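Long-range contacts in pyridoxamine 5-phosphate-dependent dehydrase (Escherichia coli, PDB 2R0T), which removes the C3'-hydroxyl of GDP-4-keto-6-deoxy-D-mannose by a combined transamination and deoxygenation, a step in L-colitose biosynthesis for the O-antigen of lipopolysaccharide: residues A328-R333 / D383-V388; Y188-A193 / S302-S307; F306-K311 / L369-H374. The protein carries 1 engineered substitution. All coordinates share one frame; numbering follows the deposited sequence.

Contact 1 (A328-R333 / D383-V388); sequences AGIECR and DYLREV. With PGU (N-({3-hydroxy-2-methyl-5-[(phosphonooxy)methyl]pyridin-4-yl}methyl)-L-glutamic acid), chain C.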
loop_
_atom_site.group_PDB
_atom_site.type_symbol
_atom_site.label_atom_id
_atom_site.label_comp_id
_atom_site.label_asym_id
_atom_site.label_seq_id
_atom_site.Cartn_x
_atom_site.Cartn_y
_atom_site.Cartn_z
ATOM N N ALA A 328 0.474 34.782 15.491
ATOM C CA ALA A 328 1.036 35.625 14.445
ATOM C C ALA A 328 0.762 35.028 13.059
ATOM O O ALA A 328 1.190 35.575 12.046
ATOM C CB ALA A 328 2.497 35.876 14.706
ATOM N N GLY A 329 -0.037 33.956 13.008
ATOM C CA GLY A 329 -0.394 33.331 11.739
ATOM C C GLY A 329 0.766 32.517 11.171
ATOM O O GLY A 329 0.937 32.387 9.964
ATOM N N ILE A 330 1.597 31.994 12.056
ATOM C CA ILE A 330 2.701 31.160 11.621
ATOM C C ILE A 330 2.422 29.748 12.130
ATOM O O ILE A 330 2.281 29.552 13.342
ATOM C CB ILE A 330 3.967 31.629 12.263
ATOM C CG1 ILE A 330 4.154 33.105 11.923
ATOM C CG2 ILE A 330 5.095 30.690 11.870
ATOM C CD1 ILE A 330 5.490 33.655 12.285
ATOM N N GLU A 331 2.273 28.788 11.219
ATOM C CA GLU A 331 2.002 27.412 11.634
ATOM C C GLU A 331 3.304 26.719 12.049
ATOM O O GLU A 331 4.363 26.988 11.497
ATOM C CB GLU A 331 1.401 26.606 10.492
ATOM C CG GLU A 331 0.339 27.265 9.657
ATOM C CD GLU A 331 0.017 26.393 8.451
ATOM O OE1 GLU A 331 0.183 25.167 8.594
ATOM O OE2 GLU A 331 -0.375 26.896 7.372
ATOM N N CYS A 332 3.222 25.838 13.043
ATOM C CA CYS A 332 4.389 25.086 13.515
ATOM C C CYS A 332 3.921 23.727 14.006
ATOM O O CYS A 332 2.730 23.461 14.126
ATOM C CB CYS A 332 5.081 25.801 14.674
ATOM S SG CYS A 332 3.963 26.043 16.086
ATOM N N ARG A 333 4.863 22.854 14.289
ATOM C CA ARG A 333 4.509 21.531 14.779
ATOM C C ARG A 333 5.748 21.024 15.510
ATOM O O ARG A 333 6.783 21.703 15.576
ATOM C CB ARG A 333 4.206 20.640 13.593
ATOM C CG ARG A 333 5.367 20.752 12.605
ATOM C CD ARG A 333 5.189 19.894 11.376
ATOM N NE ARG A 333 5.604 18.527 11.715
ATOM C CZ ARG A 333 5.483 17.447 10.941
ATOM N NH1 ARG A 333 4.891 17.526 9.759
ATOM N NH2 ARG A 333 5.923 16.266 11.363
ATOM N N ASP A 383 11.988 37.305 8.492
ATOM C CA ASP A 383 12.194 38.573 9.226
ATOM C C ASP A 383 11.137 38.779 10.302
ATOM O O ASP A 383 11.415 39.287 11.392
ATOM C CB ASP A 383 12.119 39.807 8.315
ATOM C CG ASP A 383 13.389 40.017 7.484
ATOM O OD1 ASP A 383 14.272 39.128 7.527
ATOM O OD2 ASP A 383 13.497 41.065 6.808
ATOM N N TYR A 384 9.926 38.345 9.984
ATOM C CA TYR A 384 8.785 38.388 10.884
ATOM C C TYR A 384 8.888 37.279 11.938
ATOM O O TYR A 384 8.621 37.466 13.113
ATOM C CB TYR A 384 7.560 38.105 10.013
ATOM C CG TYR A 384 6.255 38.109 10.756
ATOM C CD1 TYR A 384 5.905 39.181 11.578
ATOM C CD2 TYR A 384 5.352 37.059 10.608
ATOM C CE1 TYR A 384 4.691 39.196 12.252
ATOM C CE2 TYR A 384 4.132 37.061 11.273
ATOM C CZ TYR A 384 3.805 38.128 12.099
ATOM O OH TYR A 384 2.589 38.124 12.770
ATOM N N LEU A 385 9.256 36.089 11.499
ATOM C CA LEU A 385 9.387 34.981 12.418
ATOM C C LEU A 385 10.372 35.431 13.499
ATOM O O LEU A 385 10.281 35.083 14.674
ATOM C CB LEU A 385 10.049 33.855 11.618
ATOM C CG LEU A 385 10.587 32.641 12.380
ATOM C CD1 LEU A 385 9.441 31.983 13.124
ATOM C CD2 LEU A 385 11.254 31.653 11.427
ATOM N N ARG A 386 11.404 36.126 13.045
ATOM C CA ARG A 386 12.491 36.542 13.910
ATOM C C ARG A 386 12.050 37.663 14.840
ATOM O O ARG A 386 12.597 37.841 15.921
ATOM C CB ARG A 386 13.644 36.958 13.005
ATOM C CG ARG A 386 14.906 37.344 13.730
ATOM C CD ARG A 386 15.251 36.313 14.716
ATOM N NE ARG A 386 16.407 36.657 15.545
ATOM C CZ ARG A 386 16.341 37.278 16.724
ATOM N NH1 ARG A 386 15.197 37.774 17.172
ATOM N NH2 ARG A 386 17.442 37.463 17.430
ATOM N N GLU A 387 11.023 38.383 14.412
ATOM C CA GLU A 387 10.470 39.506 15.155
ATOM C C GLU A 387 9.644 38.827 16.229
ATOM O O GLU A 387 9.727 39.173 17.390
ATOM C CB GLU A 387 9.522 40.284 14.235
ATOM C CG GLU A 387 9.525 41.804 14.375
ATOM C CD GLU A 387 10.802 42.362 15.010
ATOM O OE1 GLU A 387 10.660 43.245 15.887
ATOM O OE2 GLU A 387 11.929 41.937 14.635
ATOM N N VAL A 388 8.879 37.814 15.852
ATOM C CA VAL A 388 8.069 37.113 16.841
ATOM C C VAL A 388 8.906 36.331 17.870
ATOM O O VAL A 388 8.609 36.325 19.057
ATOM C CB VAL A 388 7.057 36.207 16.142
ATOM C CG1 VAL A 388 6.081 35.637 17.133
ATOM C CG2 VAL A 388 6.354 36.996 15.065
HETATM N N1 PGU C . 9.667 8.532 6.202
HETATM C C2 PGU C . 9.967 9.745 6.604
HETATM C C2A PGU C . 11.280 9.919 7.322
HETATM C C3 PGU C . 9.076 10.828 6.370
HETATM O O3 PGU C . 9.349 12.090 6.765
HETATM C C4 PGU C . 7.836 10.599 5.745
HETATM C C4A PGU C . 6.852 11.730 5.546
HETATM C C5 PGU C . 7.545 9.261 5.391
HETATM C C6 PGU C . 8.492 8.269 5.605
HETATM C C5A PGU C . 6.211 8.890 4.805
HETATM O O4P PGU C . 6.209 9.055 3.438
HETATM P P PGU C . 4.725 9.183 2.941
HETATM O O1P PGU C . 4.834 9.421 1.365
HETATM O O2P PGU C . 4.031 10.412 3.641
HETATM O O3P PGU C . 3.893 7.925 3.369
HETATM N N PGU C . 6.251 12.118 6.844
HETATM C CA PGU C . 5.109 13.075 6.671
HETATM C CB PGU C . 3.784 12.289 6.789
HETATM C CG PGU C . 2.755 12.948 5.895
HETATM C CD PGU C . 1.703 11.932 5.489
HETATM O OE1 PGU C . 0.503 12.098 5.887
HETATM O OE2 PGU C . 2.023 10.916 4.730
HETATM C C PGU C . 5.153 14.139 7.797
HETATM O O PGU C . 4.086 14.779 8.109
HETATM O OXT PGU C . 6.249 14.359 8.445
#
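Y384 reaches from helix 379-388 across to A328 and I330, and its side chain carries much of this contact. From CB the ring is thrown out toward the 328-333 loop because CG stands anti to the backbone N (chi1 -180°). I330 lies beside the CD2 and CE2 atoms of the ring, its CD1 3.8 Å from Y384 CD2; the two side chains run past each other in opposite directions. Further out, A328 O approaches the ring edge in its plane, 3.4 Å from Y384 CE2, and the methyl CB of A328 packs 3.7 Å from Y384 CZ. At the tip, the phenol OH donates a hydrogen bond of 3.0 Å to A328 O, in the carbonyl plane and on a lone pair, with a C=O...O angle of 110°. V388, one turn along the same helix, lays its CG2 over one ring face, offset toward the rim, and also comes within 4.0 Å of A328 CB.

The carbonyl that Y384 takes belongs to the residue just after helix 318-327. That helix ends in a Schellman motif: G329 is its C-prime residue with positive phi, and I330 N bonds back to L325 O. The chain then turns I330 inward, where its CD1 meets L385 CD1 at 4.4 Å, while L385 also packs on L325 and on F282 and F286 of helix 255-286. Three residues after I330, and directly after C332, the segment enters the cofactor pocket. There R333 NH1 makes a weak hydrogen bond of 3.3 Å to the carboxylate O of the PLP-glutamate adduct PGU, nearly straight at 166°, the ligand's carboxylate lying at the edge of the guanidinium, near its plane. R333 NH2 is held by V336 O, and F242 of the second subunit packs on the same side chain.

Contact 2 (Y188-A193 / S302-S307); sequences YSKHIA and SWFGFS. Engineered in segment 188-193: K190 (natural residue His). With PGU (N-({3-hydroxy-2-methyl-5-[(phosphonooxy)methyl]pyridin-4-yl}methyl)-L-glutamic acid), chain C.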
loop_
_atom_site.group_PDB
_atom_site.type_symbol
_atom_site.label_atom_id
_atom_site.label_comp_id
_atom_site.label_asym_id
_atom_site.label_seq_id
_atom_site.Cartn_x
_atom_site.Cartn_y
_atom_site.Cartn_z
ATOM N N TYR A 188 2.339 15.264 -0.943
ATOM C CA TYR A 188 1.984 16.662 -1.039
ATOM C C TYR A 188 2.974 17.636 -0.372
ATOM O O TYR A 188 3.495 18.547 -1.016
ATOM C CB TYR A 188 0.496 16.823 -0.608
ATOM C CG TYR A 188 0.031 18.244 -0.700
ATOM C CD1 TYR A 188 -0.283 18.842 -1.933
ATOM C CD2 TYR A 188 0.070 19.034 0.438
ATOM C CE1 TYR A 188 -0.611 20.196 -2.020
ATOM C CE2 TYR A 188 -0.216 20.387 0.360
ATOM C CZ TYR A 188 -0.551 20.973 -0.864
ATOM O OH TYR A 188 -0.854 22.317 -0.912
ATOM N N SER A 189 3.269 17.405 0.907
ATOM C CA SER A 189 4.122 18.289 1.729
ATOM C C SER A 189 5.629 18.210 1.581
ATOM O O SER A 189 6.365 19.048 2.158
ATOM C CB SER A 189 3.779 18.049 3.189
ATOM O OG SER A 189 4.103 16.716 3.562
ATOM N N LYS A 190 6.129 17.254 0.776
ATOM C CA LYS A 190 7.554 17.004 0.507
ATOM C C LYS A 190 8.308 17.929 -0.538
ATOM O O LYS A 190 7.831 19.039 -0.836
ATOM C CB LYS A 190 7.855 15.480 0.614
ATOM C CG LYS A 190 7.196 15.008 1.898
ATOM C CD LYS A 190 7.753 13.785 2.595
ATOM C CE LYS A 190 6.769 13.204 3.613
ATOM N NZ LYS A 190 7.477 12.886 4.879
ATOM N N HIS A 191 9.544 17.635 -0.953
ATOM C CA HIS A 191 10.305 18.509 -1.881
ATOM C C HIS A 191 9.599 18.585 -3.234
ATOM O O HIS A 191 9.679 19.575 -3.958
ATOM C CB HIS A 191 11.809 18.138 -1.962
ATOM C CG HIS A 191 12.601 18.495 -0.740
ATOM N ND1 HIS A 191 12.639 17.712 0.394
ATOM C CD2 HIS A 191 13.403 19.556 -0.481
ATOM C CE1 HIS A 191 13.454 18.256 1.285
ATOM N NE2 HIS A 191 13.913 19.382 0.786
ATOM N N ILE A 192 8.811 17.566 -3.534
ATOM C CA ILE A 192 8.032 17.620 -4.766
ATOM C C ILE A 192 6.798 16.821 -4.394
ATOM O O ILE A 192 6.761 16.146 -3.349
ATOM C CB ILE A 192 8.696 16.935 -5.992
ATOM C CG1 ILE A 192 9.035 15.458 -5.732
ATOM C CG2 ILE A 192 9.880 17.727 -6.539
ATOM C CD1 ILE A 192 9.295 14.662 -7.041
ATOM N N ALA A 193 5.790 16.868 -5.255
ATOM C CA ALA A 193 4.544 16.147 -4.961
ATOM C C ALA A 193 3.830 15.601 -6.184
ATOM O O ALA A 193 3.605 16.308 -7.171
ATOM C CB ALA A 193 3.595 17.031 -4.155
ATOM N N SER A 302 19.016 19.781 2.182
ATOM C CA SER A 302 17.969 20.300 1.292
ATOM C C SER A 302 16.886 21.051 2.079
ATOM O O SER A 302 15.807 21.334 1.586
ATOM C CB SER A 302 17.386 19.232 0.352
ATOM O OG SER A 302 16.689 18.248 1.078
ATOM N N TRP A 303 17.207 21.404 3.314
ATOM C CA TRP A 303 16.341 22.244 4.128
ATOM C C TRP A 303 14.835 22.064 3.980
ATOM O O TRP A 303 14.081 22.993 3.680
ATOM C CB TRP A 303 16.760 23.713 4.002
ATOM C CG TRP A 303 18.149 23.921 4.494
ATOM C CD1 TRP A 303 19.290 23.888 3.747
ATOM C CD2 TRP A 303 18.561 24.105 5.853
ATOM N NE1 TRP A 303 20.398 24.021 4.557
ATOM C CE2 TRP A 303 19.969 24.196 5.855
ATOM C CE3 TRP A 303 17.877 24.247 7.063
ATOM C CZ2 TRP A 303 20.701 24.420 7.029
ATOM C CZ3 TRP A 303 18.611 24.485 8.221
ATOM C CH2 TRP A 303 20.010 24.505 8.211
ATOM N N PHE A 304 14.381 20.891 4.389
ATOM C CA PHE A 304 12.953 20.634 4.360
ATOM C C PHE A 304 12.167 21.667 5.191
ATOM O O PHE A 304 11.105 22.139 4.803
ATOM C CB PHE A 304 12.795 19.220 4.867
ATOM C CG PHE A 304 11.393 18.777 5.032
ATOM C CD1 PHE A 304 10.640 18.379 3.928
ATOM C CD2 PHE A 304 10.865 18.629 6.305
ATOM C CE1 PHE A 304 9.347 17.909 4.086
ATOM C CE2 PHE A 304 9.550 18.176 6.485
ATOM C CZ PHE A 304 8.801 17.785 5.360
ATOM N N GLY A 305 12.694 22.014 6.355
ATOM C CA GLY A 305 12.033 22.962 7.237
ATOM C C GLY A 305 13.021 23.513 8.244
ATOM O O GLY A 305 14.194 23.136 8.267
ATOM N N PHE A 306 12.534 24.332 9.160
ATOM C CA PHE A 306 13.438 24.929 10.136
ATOM C C PHE A 306 13.048 24.514 11.526
ATOM O O PHE A 306 11.953 24.829 11.968
ATOM C CB PHE A 306 13.347 26.444 10.035
ATOM C CG PHE A 306 13.792 26.952 8.708
ATOM C CD1 PHE A 306 13.012 27.832 7.979
ATOM C CD2 PHE A 306 14.942 26.445 8.131
ATOM C CE1 PHE A 306 13.457 28.320 6.751
ATOM C CE2 PHE A 306 15.368 26.886 6.890
ATOM C CZ PHE A 306 14.629 27.823 6.202
ATOM N N SER A 307 13.954 23.804 12.198
ATOM C CA SER A 307 13.740 23.383 13.590
ATOM C C SER A 307 14.319 24.379 14.588
ATOM O O SER A 307 15.253 25.105 14.281
ATOM C CB SER A 307 14.522 22.099 13.838
ATOM O OG SER A 307 15.900 22.365 13.583
HETATM N N1 PGU C . 9.667 8.532 6.202
HETATM C C2 PGU C . 9.967 9.745 6.604
HETATM C C2A PGU C . 11.280 9.919 7.322
HETATM C C3 PGU C . 9.076 10.828 6.370
HETATM O O3 PGU C . 9.349 12.090 6.765
HETATM C C4 PGU C . 7.836 10.599 5.745
HETATM C C4A PGU C . 6.852 11.730 5.546
HETATM C C5 PGU C . 7.545 9.261 5.391
HETATM C C6 PGU C . 8.492 8.269 5.605
HETATM C C5A PGU C . 6.211 8.890 4.805
HETATM O O4P PGU C . 6.209 9.055 3.438
HETATM P P PGU C . 4.725 9.183 2.941
HETATM O O1P PGU C . 4.834 9.421 1.365
HETATM O O2P PGU C . 4.031 10.412 3.641
HETATM O O3P PGU C . 3.893 7.925 3.369
HETATM N N PGU C . 6.251 12.118 6.844
HETATM C CA PGU C . 5.109 13.075 6.671
HETATM C CB PGU C . 3.784 12.289 6.789
HETATM C CG PGU C . 2.755 12.948 5.895
HETATM C CD PGU C . 1.703 11.932 5.489
HETATM O OE1 PGU C . 0.503 12.098 5.887
HETATM O OE2 PGU C . 2.023 10.916 4.730
HETATM C C PGU C . 5.153 14.139 7.797
HETATM O O PGU C . 4.086 14.779 8.109
HETATM O OXT PGU C . 6.249 14.359 8.445
#
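The imidazole of H191 is met at its edge by S302 O, which lies almost exactly in the ring plane, while the phenyl ring of F304 turns its own edge to H191 CE1 and K190 CA. The two rings are oblique to one another, with centroids 5.9 Å apart and planes at 44°. H191 NE2 donates to S302 O over 2.8 Å at 162°, but the donor stands well above the carbonyl plane. S302 OG is bonded elsewhere, to M166 O. F304 CG is anti to the backbone N (chi1 175°), which carries CE1 to within 3.7 Å of S189 O; nearer the backbone, F304 CB lies 3.8 Å from H191 CE1.

Segment 188-193 is the cofactor-bearing loop of a fold-type I, aspartate aminotransferase-like enzyme, at the position where relatives carry the Schiff-base lysine. Here K190 is an engineered lysine in place of the natural His. Its NZ is covalently joined to C4A of PGU at 1.5 Å, and the same C4A carries the glutamate nitrogen, so the trapped species is a geminal diamine. K190 CA also lies 4.1 Å from F304 CE1, at the edge of that ring. F304 in turn leans on F370 of strand 368-372, and R275 NH1 of helix 255-286 bonds to F304 O and W303 O.

Contact 3 (F306-K311 / L369-H374); sequences FSFIIK and LFVGNH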
loop_
_atom_site.group_PDB
_atom_site.type_symbol
_atom_site.label_atom_id
_atom_site.label_comp_id
_atom_site.label_asym_id
_atom_site.label_seq_id
_atom_site.Cartn_x
_atom_site.Cartn_y
_atom_site.Cartn_z
ATOM N N PHE A 306 12.534 24.332 9.160
ATOM C CA PHE A 306 13.438 24.929 10.136
ATOM C C PHE A 306 13.048 24.514 11.526
ATOM O O PHE A 306 11.953 24.829 11.968
ATOM C CB PHE A 306 13.347 26.444 10.035
ATOM C CG PHE A 306 13.792 26.952 8.708
ATOM C CD1 PHE A 306 13.012 27.832 7.979
ATOM C CD2 PHE A 306 14.942 26.445 8.131
ATOM C CE1 PHE A 306 13.457 28.320 6.751
ATOM C CE2 PHE A 306 15.368 26.886 6.890
ATOM C CZ PHE A 306 14.629 27.823 6.202
ATOM N N SER A 307 13.954 23.804 12.198
ATOM C CA SER A 307 13.740 23.383 13.590
ATOM C C SER A 307 14.319 24.379 14.588
ATOM O O SER A 307 15.253 25.105 14.281
ATOM C CB SER A 307 14.522 22.099 13.838
ATOM O OG SER A 307 15.900 22.365 13.583
ATOM N N PHE A 308 13.804 24.357 15.808
ATOM C CA PHE A 308 14.340 25.196 16.856
ATOM C C PHE A 308 14.296 24.329 18.071
ATOM O O PHE A 308 13.334 23.612 18.338
ATOM C CB PHE A 308 13.436 26.378 17.183
ATOM C CG PHE A 308 13.314 27.408 16.086
ATOM C CD1 PHE A 308 12.083 27.600 15.433
ATOM C CD2 PHE A 308 14.422 28.187 15.711
ATOM C CE1 PHE A 308 11.947 28.592 14.455
ATOM C CE2 PHE A 308 14.305 29.199 14.747
ATOM C CZ PHE A 308 13.058 29.414 14.130
ATOM N N ILE A 309 15.306 24.520 18.886
ATOM C CA ILE A 309 15.376 23.826 20.156
ATOM C C ILE A 309 15.597 24.863 21.239
ATOM O O ILE A 309 16.401 25.779 21.088
ATOM C CB ILE A 309 16.501 22.819 20.149
ATOM C CG1 ILE A 309 16.378 21.915 18.920
ATOM C CG2 ILE A 309 16.387 21.995 21.398
ATOM C CD1 ILE A 309 15.921 20.554 19.325
ATOM N N ILE A 310 14.786 24.802 22.272
ATOM C CA ILE A 310 14.918 25.806 23.323
ATOM C C ILE A 310 16.198 25.581 24.076
ATOM O O ILE A 310 16.531 24.447 24.463
ATOM C CB ILE A 310 13.677 25.903 24.203
ATOM C CG1 ILE A 310 12.522 26.380 23.338
ATOM C CG2 ILE A 310 13.892 26.816 25.378
ATOM C CD1 ILE A 310 11.195 26.054 23.915
ATOM N N LYS A 311 16.957 26.673 24.156
ATOM C CA LYS A 311 18.242 26.645 24.826
ATOM C C LYS A 311 18.058 26.180 26.283
ATOM O O LYS A 311 17.116 26.579 26.977
ATOM C CB LYS A 311 18.889 28.035 24.743
ATOM C CG LYS A 311 19.931 28.168 23.630
ATOM C CD LYS A 311 20.554 29.580 23.510
ATOM C CE LYS A 311 20.834 29.992 22.056
ATOM N NZ LYS A 311 21.905 31.014 21.851
ATOM N N LEU A 369 10.394 22.673 18.162
ATOM C CA LEU A 369 9.203 22.926 17.359
ATOM C C LEU A 369 9.814 23.141 15.995
ATOM O O LEU A 369 11.041 23.309 15.858
ATOM C CB LEU A 369 8.495 24.183 17.816
ATOM C CG LEU A 369 9.520 25.204 18.295
ATOM C CD1 LEU A 369 9.366 26.416 17.402
ATOM C CD2 LEU A 369 9.195 25.567 19.718
ATOM N N PHE A 370 8.938 23.222 15.011
ATOM C CA PHE A 370 9.341 23.337 13.635
ATOM C C PHE A 370 8.384 24.181 12.758
ATOM O O PHE A 370 7.150 24.203 12.932
ATOM C CB PHE A 370 9.497 21.882 13.182
ATOM C CG PHE A 370 9.468 21.671 11.696
ATOM C CD1 PHE A 370 10.627 21.278 11.030
ATOM C CD2 PHE A 370 8.267 21.769 10.972
ATOM C CE1 PHE A 370 10.612 21.036 9.602
ATOM C CE2 PHE A 370 8.233 21.534 9.572
ATOM C CZ PHE A 370 9.405 21.180 8.881
ATOM N N VAL A 371 9.002 24.931 11.844
ATOM C CA VAL A 371 8.299 25.779 10.894
ATOM C C VAL A 371 8.829 25.432 9.531
ATOM O O VAL A 371 9.991 25.027 9.412
ATOM C CB VAL A 371 8.495 27.261 11.119
ATOM C CG1 VAL A 371 7.921 27.612 12.435
ATOM C CG2 VAL A 371 9.949 27.702 10.946
ATOM N N GLY A 372 7.961 25.548 8.529
ATOM C CA GLY A 372 8.287 25.131 7.164
ATOM C C GLY A 372 9.312 25.991 6.420
ATOM O O GLY A 372 9.657 27.085 6.816
ATOM N N ASN A 373 9.849 25.421 5.364
ATOM C CA ASN A 373 10.707 26.114 4.439
ATOM C C ASN A 373 9.998 25.752 3.099
ATOM O O ASN A 373 9.317 24.719 3.030
ATOM C CB ASN A 373 12.105 25.539 4.476
ATOM C CG ASN A 373 13.008 26.281 3.556
ATOM O OD1 ASN A 373 12.635 27.370 3.126
ATOM N ND2 ASN A 373 14.162 25.701 3.185
ATOM N N HIS A 374 10.046 26.610 2.076
ATOM C CA HIS A 374 9.308 26.350 0.823
ATOM C C HIS A 374 10.155 26.743 -0.349
ATOM O O HIS A 374 11.235 27.339 -0.218
ATOM C CB HIS A 374 8.000 27.190 0.692
ATOM C CG HIS A 374 6.960 26.892 1.727
ATOM N ND1 HIS A 374 6.349 25.660 1.843
ATOM C CD2 HIS A 374 6.397 27.683 2.673
ATOM C CE1 HIS A 374 5.478 25.697 2.838
ATOM N NE2 HIS A 374 5.499 26.909 3.363
#
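Strands 306-310 and 369-372 run antiparallel, 4.8 Å apart at closest approach, and pair through reciprocal bonds between F306 and V371 and between F308 and L369. F306 N to V371 O is the shortest of the four at 2.6 Å, its donor almost in line with the carbonyl; S307 and F370 form the non-hydrogen-bonded pair between, where F370 CA-H points at F306 O. F306, F308, L369 and V371 share one face. There F308 CD1 touches L369 CD1 at 3.6 Å, at the edge of the phenyl ring, and F306 CB meets V371 CG2 at 3.7 Å. Beyond the strand end, N373 CB makes a CH-pi contact over the F306 ring face, toward the rim, 4.1 Å from the centroid. N373 CG, anti to the backbone N (chi1 -178°), brings the amide alongside the ring, 3.5 Å from F306 CZ, the planes 26° apart. N373 ND2 is bonded to W303 O and R275 O. F282 of helix 255-286 stacks on F306 and also meets F308. With strand 292-293, the pair forms the three-stranded antiparallel sheet packed on helices, as in the small C-terminal domain of fold-type I aminotransferases.

In the fold
Contacts 1 and 2 reach PGU from different parts of the chain, R333 at the glutamate carboxylate and the engineered K190 at C4A, with centres about 17 Å apart and no direct touch. Contact 3 bridges them. It meets contact 1, centres about 10 Å apart, where R333 O lies 2.7 Å from F370 N, a probable hydrogen bond that ties the arginine's backbone to strand 368-372. It shares F306 and S307 with contact 2, centres about 12 Å apart, and W303 O sits 2.8 Å from N373 ND2. The F370 side chain lies about 8 Å from PGU, near the pocket but not in contact with the adduct.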